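Local coordinates for protein manganese-containing pseudocatalase (Thermus thermophilus, PDB 2V8T) that probably breaks down hydrogen peroxide into water and oxygen at a pair of manganese ions held in a ferritin-like helical bundle, at residues Val173-Ile178 / Ile218-Lys223; Ala23-Ala28 / Leu163-Met168; Leu8-Pro13 / Ile74-Ala79. All coordinates share one frame; numbering follows the deposited sequence. Where two conformers were deposited one is given.

Interaction 1 of 3, residues Val173-Ile178 / Ile218-Lys223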
loop_
_atom_site.group_PDB
_atom_site.type_symbol
_atom_site.label_atom_id
_atom_site.label_comp_id
_atom_site.label_asym_id
_atom_site.label_seq_id
_atom_site.Cartn_x
_atom_site.Cartn_y
_atom_site.Cartn_z
ATOM N N VAL A 173 10.450 -30.568 -6.535
ATOM C CA VAL A 173 10.021 -29.614 -7.549
ATOM C C VAL A 173 10.672 -28.240 -7.296
ATOM O O VAL A 173 11.094 -27.546 -8.224
ATOM C CB VAL A 173 8.501 -29.550 -7.679
ATOM C CG1 VAL A 173 7.808 -28.938 -6.458
ATOM C CG2 VAL A 173 8.096 -28.849 -8.947
ATOM N N ALA A 174 10.712 -27.845 -6.023
ATOM C CA ALA A 174 11.334 -26.576 -5.665
ATOM C C ALA A 174 12.834 -26.618 -5.837
ATOM O O ALA A 174 13.441 -25.661 -6.316
ATOM C CB ALA A 174 10.972 -26.203 -4.215
ATOM N N ARG A 175 13.462 -27.734 -5.436
ATOM C CA ARG A 175 14.928 -27.828 -5.546
ATOM C C ARG A 175 15.386 -27.810 -7.004
ATOM O O ARG A 175 16.422 -27.233 -7.305
ATOM C CB ARG A 175 15.388 -29.180 -4.928
ATOM C CG ARG A 175 15.247 -29.264 -3.373
ATOM C CD ARG A 175 15.691 -30.509 -2.728
ATOM N NE ARG A 175 17.073 -30.888 -2.863
ATOM C CZ ARG A 175 18.073 -30.939 -1.979
ATOM N NH1 ARG A 175 18.087 -30.423 -0.781
ATOM N NH2 ARG A 175 19.143 -31.576 -2.442
ATOM N N GLU A 176 14.629 -28.454 -7.876
ATOM C CA GLU A 176 14.975 -28.457 -9.310
ATOM C C GLU A 176 14.849 -27.066 -9.922
ATOM O O GLU A 176 15.742 -26.569 -10.595
ATOM C CB GLU A 176 14.198 -29.461 -10.166
ATOM C CG GLU A 176 14.581 -30.883 -9.862
ATOM C CD GLU A 176 16.004 -31.298 -10.197
ATOM O OE1 GLU A 176 16.721 -30.550 -10.902
ATOM O OE2 GLU A 176 16.386 -32.385 -9.695
ATOM N N MET A 177 13.703 -26.419 -9.666
ATOM C CA MET A 177 13.507 -25.072 -10.165
ATOM C C MET A 177 14.596 -24.150 -9.644
ATOM O O MET A 177 15.158 -23.329 -10.397
ATOM C CB MET A 177 12.105 -24.573 -9.813
ATOM C CG MET A 177 11.862 -23.117 -10.166
ATOM S SD MET A 177 12.419 -21.906 -8.953
ATOM C CE MET A 177 11.203 -22.201 -7.645
ATOM N N ILE A 178 14.871 -24.216 -8.337
ATOM C CA ILE A 178 15.814 -23.273 -7.757
ATOM C C ILE A 178 17.213 -23.560 -8.267
ATOM O O ILE A 178 17.976 -22.660 -8.595
ATOM C CB ILE A 178 15.739 -23.244 -6.233
ATOM C CG1 ILE A 178 14.406 -22.678 -5.774
ATOM C CG2 ILE A 178 16.952 -22.477 -5.693
ATOM C CD1 ILE A 178 14.104 -22.877 -4.301
ATOM N N ILE A 218 25.159 -26.680 -4.320
ATOM C CA ILE A 218 23.741 -26.943 -4.384
ATOM C C ILE A 218 23.598 -28.076 -5.441
ATOM O O ILE A 218 23.850 -27.841 -6.614
ATOM C CB ILE A 218 22.987 -25.689 -4.854
ATOM C CG1 ILE A 218 23.277 -24.485 -3.924
ATOM C CG2 ILE A 218 21.492 -26.019 -4.972
ATOM C CD1 ILE A 218 22.926 -24.726 -2.452
ATOM N N PRO A 219 23.239 -29.295 -5.028
ATOM C CA PRO A 219 23.352 -30.434 -5.964
ATOM C C PRO A 219 22.620 -30.246 -7.303
ATOM O O PRO A 219 23.153 -30.598 -8.357
ATOM C CB PRO A 219 22.811 -31.602 -5.148
ATOM C CG PRO A 219 22.986 -31.241 -3.766
ATOM C CD PRO A 219 22.978 -29.756 -3.642
ATOM N N GLU A 220 21.416 -29.674 -7.277
ATOM C CA GLU A 220 20.691 -29.512 -8.529
ATOM C C GLU A 220 21.370 -28.495 -9.427
ATOM O O GLU A 220 21.415 -28.653 -10.666
ATOM C CB GLU A 220 19.243 -29.130 -8.232
ATOM C CG GLU A 220 18.426 -30.220 -7.555
ATOM C CD GLU A 220 18.646 -30.389 -6.087
ATOM O OE1 GLU A 220 19.348 -29.547 -5.440
ATOM O OE2 GLU A 220 18.152 -31.415 -5.545
ATOM N N ALA A 221 21.909 -27.406 -8.829
ATOM C CA ALA A 221 22.634 -26.442 -9.615
ATOM C C ALA A 221 23.908 -27.050 -10.209
ATOM O O ALA A 221 24.240 -26.790 -11.358
ATOM C CB ALA A 221 23.008 -25.209 -8.786
ATOM N N LYS A 222 24.604 -27.875 -9.412
ATOM C CA LYS A 222 25.805 -28.537 -9.897
ATOM C C LYS A 222 25.461 -29.370 -11.154
ATOM O O LYS A 222 26.214 -29.379 -12.125
ATOM C CB LYS A 222 26.420 -29.364 -8.785
ATOM C CG LYS A 222 27.811 -29.845 -9.110
ATOM C CD LYS A 222 27.878 -31.146 -9.716
ATOM C CE LYS A 222 29.374 -31.653 -9.755
ATOM N NZ LYS A 222 29.205 -33.002 -10.319
ATOM N N LYS A 223 24.346 -30.107 -11.120
ATOM C CA LYS A 223 23.955 -30.883 -12.295
ATOM C C LYS A 223 23.785 -29.993 -13.529
ATOM O O LYS A 223 24.279 -30.304 -14.619
ATOM C CB LYS A 223 22.683 -31.646 -12.017
ATOM C CG LYS A 223 22.193 -32.506 -13.198
ATOM C CD LYS A 223 20.797 -33.099 -13.037
ATOM C CE LYS A 223 19.660 -32.073 -12.941
ATOM N NZ LYS A 223 18.408 -32.659 -12.425
#
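I218, at the N-cap position of helix 219-226, lays its side chain on Y166 and on L182, further along helix 172-200. P219 follows in the first turn, its CG 4.1 Å from R175 NH2, oblique to the guanidinium. E220 points its CB at helix 172-200; its CG lies 3.6 Å from the backbone O of R175, and the bend at chi2 brings OE2 to the guanidinium edge. R175 holds it in a side-on salt bridge, both bonds to this one oxygen. NE donates to E220 OE2 at 2.9 Å in a nearly straight bond (167°) from above the carboxylate plane; NH2 reaches the syn lone pair of E220 OE2 at 3.3 Å, less straight. The two planes stand 86° apart. E220 OE1 is taken by Y166 OH, and R175 NH1 by A100 O of the second subunit. Here the axes of 173-178 and 219-223 cross at 45°, helix 172-200 belonging to the ferritin-like bundle. K223, its CG anti to the backbone N and its chain bent at chi3, forms a salt bridge from NZ to E176 OE1 at 3.1 Å, with a weak second bond to OE2. Its charge probably eases the proximity of E176 OE2 to E220 OE2, 4.6 Å apart.

Interaction 2 of 3, residues Ala23-Ala28 / Leu163-Met168; sequences AAAVQA and LRVYEM
V165 points its CB from helix 144-166 straight at the segment 23-28, and its two methyls divide the facing surface between them. CG1, anti to the backbone N (chi1 172°), comes up beside CG2 of V26 at 4.0 Å, the two isopropyl groups crossing at about a right angle; A25 CB is a little further from it. CG2, beside the backbone N, lies 3.8 Å from the backbone O of A25 and 4.5 Å from CB of A28. That carbonyl already accepts from A28 N within its own segment, so the methyl covers a satisfied polar atom. The contact joins helix 20-26, which precedes the four-helix bundle in the chain, to the C-terminal part of bundle helix 144-166, with apolar packing alone. Small side chains let the backbones come near, CA of A25 lying 6.4 Å from CA of V165. V26 also faces inward, against V77 of helix 57-85 and M177 of helix 172-200, with the side chain of the manganese ligand E36 about 9 Å from that of V26. Three residues after V165, M168 bends at chi3 (64°) and brings its terminal CE over CB of A25 at 3.9 Å.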
loop_
_atom_site.group_PDB
_atom_site.type_symbol
_atom_site.label_atom_id
_atom_site.label_comp_id
_atom_site.label_asym_id
_atom_site.label_seq_id
_atom_site.Cartn_x
_atom_site.Cartn_y
_atom_site.Cartn_z
ATOM N N ALA A 23 4.826 -23.861 -0.878
ATOM C CA ALA A 23 4.338 -22.940 -1.902
ATOM C C ALA A 23 4.438 -21.482 -1.422
ATOM O O ALA A 23 4.794 -20.580 -2.175
ATOM C CB ALA A 23 2.913 -23.286 -2.280
ATOM N N ALA A 24 4.049 -21.245 -0.153
ATOM C CA ALA A 24 4.076 -19.890 0.406
ATOM C C ALA A 24 5.477 -19.332 0.435
ATOM O O ALA A 24 5.667 -18.132 0.217
ATOM C CB ALA A 24 3.459 -19.891 1.805
ATOM N N ALA A 25 6.495 -20.176 0.717
ATOM C CA ALA A 25 7.872 -19.710 0.729
ATOM C C ALA A 25 8.357 -19.403 -0.714
ATOM O O ALA A 25 8.996 -18.396 -0.975
ATOM C CB ALA A 25 8.781 -20.758 1.384
ATOM N N VAL A 26 8.031 -20.327 -1.632
ATOM C CA VAL A 26 8.426 -20.153 -3.025
ATOM C C VAL A 26 7.800 -18.894 -3.638
ATOM O O VAL A 26 8.375 -18.290 -4.544
ATOM C CB VAL A 26 8.152 -21.442 -3.849
ATOM C CG1 VAL A 26 8.446 -21.215 -5.329
ATOM C CG2 VAL A 26 9.016 -22.586 -3.306
ATOM N N GLN A 27 6.641 -18.451 -3.109
ATOM C CA GLN A 27 6.091 -17.175 -3.553
ATOM C C GLN A 27 7.088 -16.028 -3.463
ATOM O O GLN A 27 6.999 -15.098 -4.265
ATOM C CB GLN A 27 4.813 -16.824 -2.785
ATOM C CG GLN A 27 3.568 -17.584 -3.204
ATOM C CD GLN A 27 2.893 -17.182 -4.496
ATOM O OE1 GLN A 27 1.922 -17.855 -4.917
ATOM N NE2 GLN A 27 3.330 -16.120 -5.155
ATOM N N ALA A 28 8.002 -16.028 -2.478
ATOM C CA ALA A 28 8.992 -14.953 -2.444
ATOM C C ALA A 28 9.746 -14.814 -3.759
ATOM O O ALA A 28 10.163 -13.719 -4.144
ATOM C CB ALA A 28 10.021 -15.182 -1.323
ATOM N N LEU A 163 18.598 -19.031 -2.667
ATOM C CA LEU A 163 19.373 -19.903 -1.793
ATOM C C LEU A 163 18.642 -20.126 -0.455
ATOM O O LEU A 163 18.595 -21.246 0.061
ATOM C CB LEU A 163 20.753 -19.326 -1.529
ATOM C CG LEU A 163 21.722 -19.390 -2.717
ATOM C CD1 LEU A 163 22.887 -18.421 -2.479
ATOM C CD2 LEU A 163 22.248 -20.792 -2.924
ATOM N N ARG A 164 18.132 -19.043 0.127
ATOM C CA ARG A 164 17.468 -19.186 1.431
ATOM C C ARG A 164 16.190 -20.015 1.326
ATOM O O ARG A 164 15.939 -20.873 2.164
ATOM C CB ARG A 164 17.193 -17.802 2.021
ATOM C CG ARG A 164 18.486 -17.108 2.437
ATOM C CD ARG A 164 18.270 -15.620 2.720
ATOM N NE ARG A 164 19.523 -15.027 3.175
ATOM C CZ ARG A 164 19.663 -13.739 3.474
ATOM N NH1 ARG A 164 18.716 -12.871 3.209
ATOM N NH2 ARG A 164 20.823 -13.339 3.968
ATOM N N VAL A 165 15.387 -19.806 0.263
ATOM C CA VAL A 165 14.192 -20.618 0.101
ATOM C C VAL A 165 14.590 -22.072 -0.143
ATOM O O VAL A 165 13.944 -23.006 0.363
ATOM C CB VAL A 165 13.302 -20.061 -1.017
ATOM C CG1 VAL A 165 12.147 -21.012 -1.344
ATOM C CG2 VAL A 165 12.729 -18.699 -0.598
ATOM N N TYR A 166 15.649 -22.329 -0.926
ATOM C CA TYR A 166 16.146 -23.679 -1.124
ATOM C C TYR A 166 16.399 -24.372 0.196
ATOM O O TYR A 166 16.122 -25.558 0.394
ATOM C CB TYR A 166 17.436 -23.628 -1.967
ATOM C CG TYR A 166 18.021 -24.979 -2.238
ATOM C CD1 TYR A 166 18.915 -25.539 -1.364
ATOM C CD2 TYR A 166 17.733 -25.685 -3.416
ATOM C CE1 TYR A 166 19.471 -26.783 -1.610
ATOM C CE2 TYR A 166 18.281 -26.911 -3.681
ATOM C CZ TYR A 166 19.151 -27.465 -2.750
ATOM O OH TYR A 166 19.750 -28.705 -2.961
ATOM N N GLU A 167 16.989 -23.626 1.148
ATOM C CA GLU A 167 17.316 -24.145 2.458
ATOM C C GLU A 167 16.109 -24.376 3.367
ATOM O O GLU A 167 16.258 -24.981 4.442
ATOM C CB GLU A 167 18.322 -23.224 3.137
ATOM C CG GLU A 167 19.688 -23.246 2.440
ATOM C CD GLU A 167 20.644 -22.368 3.166
ATOM O OE1 GLU A 167 20.241 -21.139 3.272
ATOM O OE2 GLU A 167 21.715 -22.746 3.620
ATOM N N MET A 168 14.919 -23.899 2.947
ATOM C CA MET A 168 13.679 -24.097 3.670
ATOM C C MET A 168 12.865 -25.281 3.138
ATOM O O MET A 168 11.996 -25.761 3.862
ATOM C CB MET A 168 12.821 -22.794 3.596
ATOM C CG MET A 168 13.477 -21.596 4.245
ATOM S SD MET A 168 12.693 -19.983 3.807
ATOM C CE MET A 168 11.013 -20.191 4.536
#

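Interaction 3 of 3, residues Leu8-Pro13 / Ile74-Ala79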
loop_
_atom_site.group_PDB
_atom_site.type_symbol
_atom_site.label_atom_id
_atom_site.label_comp_id
_atom_site.label_asym_id
_atom_site.label_seq_id
_atom_site.Cartn_x
_atom_site.Cartn_y
_atom_site.Cartn_z
ATOM N N LEU A 8 7.843 -25.292 -20.503
ATOM C CA LEU A 8 8.641 -24.710 -19.427
ATOM C C LEU A 8 10.096 -24.757 -19.797
ATOM O O LEU A 8 10.540 -25.622 -20.567
ATOM C CB LEU A 8 8.442 -25.462 -18.125
ATOM C CG LEU A 8 7.023 -25.425 -17.572
ATOM C CD1 LEU A 8 6.941 -26.265 -16.295
ATOM C CD2 LEU A 8 6.557 -23.992 -17.330
ATOM N N GLN A 9 10.927 -23.893 -19.185
ATOM C CA GLN A 9 12.332 -23.862 -19.548
ATOM C C GLN A 9 13.065 -25.119 -19.142
ATOM O O GLN A 9 14.109 -25.450 -19.722
ATOM C CB GLN A 9 13.005 -22.571 -18.984
ATOM C CG GLN A 9 14.315 -22.286 -19.624
ATOM C CD GLN A 9 14.891 -20.908 -19.294
ATOM O OE1 GLN A 9 14.162 -20.014 -18.921
ATOM N NE2 GLN A 9 16.163 -20.737 -19.447
ATOM N N ILE A 10 12.587 -25.838 -18.102
ATOM C CA ILE A 10 13.019 -27.192 -17.753
ATOM C C ILE A 10 11.769 -27.991 -17.427
ATOM O O ILE A 10 10.745 -27.427 -17.042
ATOM C CB ILE A 10 13.971 -27.272 -16.541
ATOM C CG1 ILE A 10 13.402 -26.615 -15.305
ATOM C CG2 ILE A 10 15.375 -26.774 -16.896
ATOM C CD1 ILE A 10 14.057 -26.969 -14.023
ATOM N N GLU A 11 11.896 -29.304 -17.493
ATOM C CA GLU A 11 10.875 -30.163 -16.935
ATOM C C GLU A 11 10.927 -30.094 -15.402
ATOM O O GLU A 11 11.990 -29.890 -14.811
ATOM C CB GLU A 11 10.795 -31.561 -17.414
ATOM C CG GLU A 11 11.746 -32.434 -16.705
ATOM C CD GLU A 11 13.120 -32.461 -17.183
ATOM O OE1 GLU A 11 13.468 -31.544 -17.951
ATOM O OE2 GLU A 11 13.885 -33.399 -16.869
ATOM N N LEU A 12 9.774 -30.296 -14.774
ATOM C CA LEU A 12 9.667 -30.366 -13.322
ATOM C C LEU A 12 9.149 -31.734 -12.895
ATOM O O LEU A 12 8.321 -32.335 -13.572
ATOM C CB LEU A 12 8.713 -29.302 -12.815
ATOM C CG LEU A 12 9.172 -27.854 -12.984
ATOM C CD1 LEU A 12 8.042 -26.913 -12.558
ATOM C CD2 LEU A 12 10.437 -27.590 -12.208
ATOM N N PRO A 13 9.614 -32.248 -11.737
ATOM C CA PRO A 13 9.065 -33.484 -11.179
ATOM C C PRO A 13 7.711 -33.254 -10.506
ATOM O O PRO A 13 7.296 -32.105 -10.296
ATOM C CB PRO A 13 10.124 -33.922 -10.168
ATOM C CG PRO A 13 10.645 -32.596 -9.653
ATOM C CD PRO A 13 10.666 -31.682 -10.884
ATOM N N ILE A 74 9.058 -16.361 -14.568
ATOM C CA ILE A 74 7.809 -16.252 -13.812
ATOM C C ILE A 74 6.959 -17.477 -14.077
ATOM O O ILE A 74 6.290 -18.005 -13.180
ATOM C CB ILE A 74 7.032 -14.918 -14.001
ATOM C CG1 ILE A 74 6.531 -14.659 -15.403
ATOM C CG2 ILE A 74 7.854 -13.748 -13.479
ATOM C CD1 ILE A 74 5.415 -13.593 -15.460
ATOM N N GLU A 75 6.956 -17.956 -15.330
ATOM C CA GLU A 75 6.192 -19.155 -15.693
ATOM C C GLU A 75 6.667 -20.368 -14.894
ATOM O O GLU A 75 5.876 -21.149 -14.372
ATOM C CB GLU A 75 6.346 -19.361 -17.210
ATOM C CG GLU A 75 5.550 -20.525 -17.721
ATOM C CD GLU A 75 5.787 -20.829 -19.204
ATOM O OE1 GLU A 75 6.833 -20.333 -19.767
ATOM O OE2 GLU A 75 4.947 -21.566 -19.765
ATOM N N LEU A 76 8.002 -20.543 -14.832
ATOM C CA LEU A 76 8.573 -21.716 -14.154
ATOM C C LEU A 76 8.292 -21.690 -12.637
ATOM O O LEU A 76 7.988 -22.711 -12.034
ATOM C CB LEU A 76 10.064 -21.778 -14.443
ATOM C CG LEU A 76 10.791 -23.025 -13.924
ATOM C CD1 LEU A 76 10.286 -24.265 -14.699
ATOM C CD2 LEU A 76 12.281 -22.871 -14.097
ATOM N N VAL A 77 8.457 -20.492 -12.022
ATOM C CA VAL A 77 8.189 -20.399 -10.587
ATOM C C VAL A 77 6.692 -20.606 -10.316
ATOM O O VAL A 77 6.343 -21.322 -9.355
ATOM C CB VAL A 77 8.716 -19.077 -10.005
ATOM C CG1 VAL A 77 8.426 -19.051 -8.497
ATOM C CG2 VAL A 77 10.229 -18.964 -10.236
ATOM N N ALA A 78 5.806 -20.028 -11.140
ATOM C CA ALA A 78 4.397 -20.270 -10.961
ATOM C C ALA A 78 4.086 -21.774 -11.058
ATOM O O ALA A 78 3.272 -22.295 -10.295
ATOM C CB ALA A 78 3.582 -19.471 -11.956
ATOM N N ALA A 79 4.706 -22.464 -12.026
ATOM C CA ALA A 79 4.486 -23.910 -12.179
ATOM C C ALA A 79 4.919 -24.681 -10.949
ATOM O O ALA A 79 4.296 -25.689 -10.583
ATOM C CB ALA A 79 5.191 -24.434 -13.427
HETATM O O HOH W 1 9.299 -21.497 -18.632
#
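Apolar packing of an irregular N-terminal segment on a bundle helix makes this buried contact: residues 8-13, running out of the short strand 7-8, lie along helix 57-85 just after H73, a manganese ligand. L8 and L76 carry most of it. L8 spreads its two methyls over the helix surface, CD1 3.8 Å from CB of A79 and CD2 3.6 Å from CG of E75. L76, with CG anti to the backbone N (chi1 -174°), reaches away from the helix so that its CD1 lies among three side chains and the backbone O of I10: CB of L8 at 4.1 Å, CG1 of I10 at 3.9 Å, and the end of L12. I10 has CG1 in the crowded position between backbone N and carbonyl carbon (chi1 55°), which puts it against L76 at about a right angle. L12 places CD1 3.9 Å from CB of A79, so this alanine methyl is shared between two leucines a few residues apart. Backbone pairing of L8 with G269 holds the start of the segment in a two-stranded antiparallel sheet. Beside the hydrocarbon patch runs one polar link. A water accepts from Q9 N at 2.9 Å and donates to OE1 of E75, whose extended chain carries its carboxylate past L8 CD2. The same OE1 accepts from the terminal N of M1 of the fourth subunit. A buried E75 carboxylate bonded to a chain terminus and a water is consistent with an ionised side chain paired with an amine of another chain.

From the N terminus, residues 8-13 open interaction 3 and residues 23-28 open interaction 2 before either closes; interaction 3 closes at 74-79 on helix 57-85, interaction 2 at 163-168 on helix 144-166. These two therefore cross, lashing the N-terminal segment and helix 20-26 to two different bundle helices. Interaction 1 opens afterwards on helix 172-200 and closes a shorter loop at helix 219-226, in series with both. Nothing nests. All three touch: Y166 of 163-168, packed against P219, joins interactions 1 and 2; M177 of 173-178 packs on L76 and V77 of interaction 3; interactions 2 and 3 meet at V26. Interactions 1 and 2 also border the second subunit, interaction 3 the fourth.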